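Local coordinates for protein fluoride-specific ion channel FluC (Bordetella pertussis, PDB 5NKQ) that conducts fluoride ions selectively across the bacterial inner membrane, lowering their concentration in the cell and so their toxicity, at residues 37-42 / 79-84. Residues are numbered along the deposited sequence; the frame is centred on the assembly and turned at random.
Sequences WGTLTA and LTTFST. With NA (sodium ion), chain I.
Flat side chains stay at the margin: the Trp37 ring meets that of Trp35 with planes at about 40°, and the CB of Phe82 points away from 37-42. The planar groups that do take part are two backbone carbonyls, each met by carbon. Ala42 CB lies 3.5 Å from Leu79 O and also touches Leu79 CD1. Thr80 CG2 rests against Ala42 O (3.6 Å), with Leu79 CG beside it. Farther along, three threonines meet through their methyls. Thr39 CG2, anti to its backbone N, touches Thr81 CG2 at 3.9 Å, the two side chains crossing at about a right angle, and also packs on Thr84 CG2. Thr39 OG1 turns to Glu88 OE1, whereas Thr81 OG1 and Thr84 OG1 share a hydrogen bond of 3.1 Å within 79-84. Thr80 OG1, in the crowded position (chi1 64°), bonds to Leu76 O and to Phe82 N and Ser83 OG of the second subunit. Thr81 N donates to Asn43 OD1. Thr39 and Leu40 line one fluoride pocket, Thr80 and Asn43 another. Thr80 O binds sodium at 2.2 Å, joined by Gly77 O. Helix 37-59 thus packs on the break between helices 65-79 and 83-95, which, paired with its copy in the second subunit, forms the central Na+ site of the dual-topology Fluc channel.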
ATOM      1  N   TRP A  37      10.684   7.411  -7.286  1.00 38.08           N
ATOM      2  CA  TRP A  37      10.528   6.420  -8.345  1.00 34.87           C
ATOM      3  C   TRP A  37      10.662   4.996  -7.819  1.00 32.71           C
ATOM      4  O   TRP A  37      10.089   4.068  -8.401  1.00 35.81           O
ATOM      5  CB  TRP A  37      11.546   6.669  -9.459  1.00 33.82           C
ATOM      6  CG  TRP A  37      11.271   7.903 -10.268  1.00 39.06           C
ATOM      7  CD1 TRP A  37      11.974   9.072 -10.245  1.00 43.21           C
ATOM      8  CD2 TRP A  37      10.212   8.090 -11.216  1.00 43.44           C
ATOM      9  NE1 TRP A  37      11.422   9.975 -11.122  1.00 43.57           N
ATOM     10  CE2 TRP A  37      10.338   9.397 -11.730  1.00 46.31           C
ATOM     11  CE3 TRP A  37       9.170   7.281 -11.680  1.00 50.88           C
ATOM     12  CZ2 TRP A  37       9.462   9.912 -12.684  1.00 50.16           C
ATOM     13  CZ3 TRP A  37       8.302   7.795 -12.629  1.00 50.62           C
ATOM     14  CH2 TRP A  37       8.453   9.097 -13.120  1.00 50.03           C
ATOM     15  N   GLY A  38      11.407   4.800  -6.729  1.00 32.28           N
ATOM     16  CA  GLY A  38      11.565   3.458  -6.189  1.00 31.40           C
ATOM     17  C   GLY A  38      10.292   2.937  -5.550  1.00 34.88           C
ATOM     18  O   GLY A  38       9.888   1.793  -5.783  1.00 36.31           O
ATOM     19  N   THR A  39       9.647   3.766  -4.724  1.00 32.98           N
ATOM     20  CA  THR A  39       8.369   3.376  -4.137  1.00 32.27           C
ATOM     21  C   THR A  39       7.317   3.154  -5.215  1.00 31.79           C
ATOM     22  O   THR A  39       6.539   2.194  -5.149  1.00 33.27           O
ATOM     23  CB  THR A  39       7.894   4.438  -3.144  1.00 30.90           C
ATOM     24  OG1 THR A  39       8.925   4.697  -2.183  1.00 32.41           O
ATOM     25  CG2 THR A  39       6.637   3.966  -2.422  1.00 27.75           C
ATOM     26  N   LEU A  40       7.280   4.034  -6.218  1.00 28.28           N
ATOM     27  CA  LEU A  40       6.315   3.884  -7.301  1.00 39.05           C
ATOM     28  C   LEU A  40       6.587   2.620  -8.107  1.00 38.07           C
ATOM     29  O   LEU A  40       5.650   1.905  -8.481  1.00 34.33           O
ATOM     30  CB  LEU A  40       6.346   5.117  -8.203  1.00 37.52           C
ATOM     31  CG  LEU A  40       5.326   5.149  -9.342  1.00 39.57           C
ATOM     32  CD1 LEU A  40       3.910   5.061  -8.791  1.00 38.64           C
ATOM     33  CD2 LEU A  40       5.502   6.405 -10.181  1.00 41.33           C
ATOM     34  N   THR A  41       7.861   2.326  -8.378  1.00 28.53           N
ATOM     35  CA  THR A  41       8.197   1.099  -9.094  1.00 31.49           C
ATOM     36  C   THR A  41       7.752  -0.131  -8.313  1.00 29.95           C
ATOM     37  O   THR A  41       7.210  -1.080  -8.891  1.00 33.52           O
ATOM     38  CB  THR A  41       9.701   1.042  -9.370  1.00 30.27           C
ATOM     39  OG1 THR A  41      10.074   2.141 -10.210  1.00 32.39           O
ATOM     40  CG2 THR A  41      10.074  -0.265 -10.059  1.00 33.79           C
ATOM     41  N   ALA A  42       7.960  -0.126  -6.994  1.00 28.20           N
ATOM     42  CA  ALA A  42       7.550  -1.264  -6.177  1.00 36.95           C
ATOM     43  C   ALA A  42       6.040  -1.453  -6.211  1.00 33.82           C
ATOM     44  O   ALA A  42       5.550  -2.587  -6.281  1.00 36.83           O
ATOM     45  CB  ALA A  42       8.038  -1.079  -4.739  1.00 27.88           C
ATOM     46  N   LEU A  79       6.398  -6.293  -0.912  1.00 27.20           N
ATOM     47  CA  LEU A  79       6.946  -5.483  -1.995  1.00 27.35           C
ATOM     48  C   LEU A  79       6.235  -4.139  -2.096  1.00 27.33           C
ATOM     49  O   LEU A  79       6.883  -3.089  -2.176  1.00 27.42           O
ATOM     50  CB  LEU A  79       6.849  -6.244  -3.316  1.00 27.45           C
ATOM     51  CG  LEU A  79       7.233  -5.452  -4.566  1.00 37.76           C
ATOM     52  CD1 LEU A  79       8.677  -4.968  -4.483  1.00 27.77           C
ATOM     53  CD2 LEU A  79       7.009  -6.293  -5.810  1.00 27.73           C
ATOM     54  N   THR A  80       4.906  -4.149  -2.105  1.00 29.16           N
ATOM     55  CA  THR A  80       4.154  -2.907  -2.181  1.00 30.62           C
ATOM     56  C   THR A  80       4.044  -2.271  -0.799  1.00 31.71           C
ATOM     57  O   THR A  80       4.335  -2.890   0.226  1.00 31.02           O
ATOM     58  CB  THR A  80       2.764  -3.149  -2.767  1.00 29.56           C
ATOM     59  OG1 THR A  80       2.015  -4.004  -1.894  1.00 30.96           O
ATOM     60  CG2 THR A  80       2.880  -3.801  -4.133  1.00 27.28           C
ATOM     61  N   THR A  81       3.621  -1.010  -0.777  1.00 31.00           N
ATOM     62  CA  THR A  81       3.500  -0.293   0.483  1.00 34.71           C
ATOM     63  C   THR A  81       2.503   0.845   0.324  1.00 35.58           C
ATOM     64  O   THR A  81       2.530   1.572  -0.672  1.00 35.45           O
ATOM     65  CB  THR A  81       4.858   0.249   0.953  1.00 32.88           C
ATOM     66  OG1 THR A  81       4.670   1.084   2.102  1.00 27.03           O
ATOM     67  CG2 THR A  81       5.536   1.048  -0.153  1.00 30.29           C
ATOM     68  N   PHE A  82       1.617   0.979   1.307  1.00 36.45           N
ATOM     69  CA  PHE A  82       0.702   2.108   1.383  1.00 38.12           C
ATOM     70  C   PHE A  82       1.165   3.171   2.367  1.00 32.50           C
ATOM     71  O   PHE A  82       0.941   4.363   2.128  1.00 35.69           O
ATOM     72  CB  PHE A  82      -0.699   1.631   1.782  1.00 37.87           C
ATOM     73  CG  PHE A  82      -1.810   2.331   1.056  1.00 40.19           C
ATOM     74  CD1 PHE A  82      -2.088   3.664   1.305  1.00 45.62           C
ATOM     75  CD2 PHE A  82      -2.586   1.651   0.131  1.00 42.47           C
ATOM     76  CE1 PHE A  82      -3.113   4.309   0.640  1.00 48.59           C
ATOM     77  CE2 PHE A  82      -3.613   2.290  -0.537  1.00 45.53           C
ATOM     78  CZ  PHE A  82      -3.877   3.621  -0.282  1.00 47.86           C
ATOM     79  N   SER A  83       1.817   2.763   3.459  1.00 29.57           N
ATOM     80  CA  SER A  83       2.284   3.719   4.457  1.00 26.88           C
ATOM     81  C   SER A  83       3.394   4.601   3.901  1.00 31.83           C
ATOM     82  O   SER A  83       3.366   5.826   4.066  1.00 32.86           O
ATOM     83  CB  SER A  83       2.760   2.977   5.706  1.00 29.18           C
ATOM     84  OG  SER A  83       3.722   1.990   5.375  1.00 29.89           O
ATOM     85  N   THR A  84       4.387   3.994   3.245  1.00 27.06           N
ATOM     86  CA  THR A  84       5.461   4.780   2.646  1.00 36.04           C
ATOM     87  C   THR A  84       4.912   5.734   1.592  1.00 37.43           C
ATOM     88  O   THR A  84       5.333   6.894   1.515  1.00 27.45           O
ATOM     89  CB  THR A  84       6.518   3.857   2.037  1.00 38.44           C
ATOM     90  OG1 THR A  84       7.002   2.953   3.039  1.00 40.31           O
ATOM     91  CG2 THR A  84       7.687   4.669   1.494  1.00 35.18           C
TER
HETATM   92 NA    NA I 201       3.382  -3.782   2.064  1.00 39.07          NA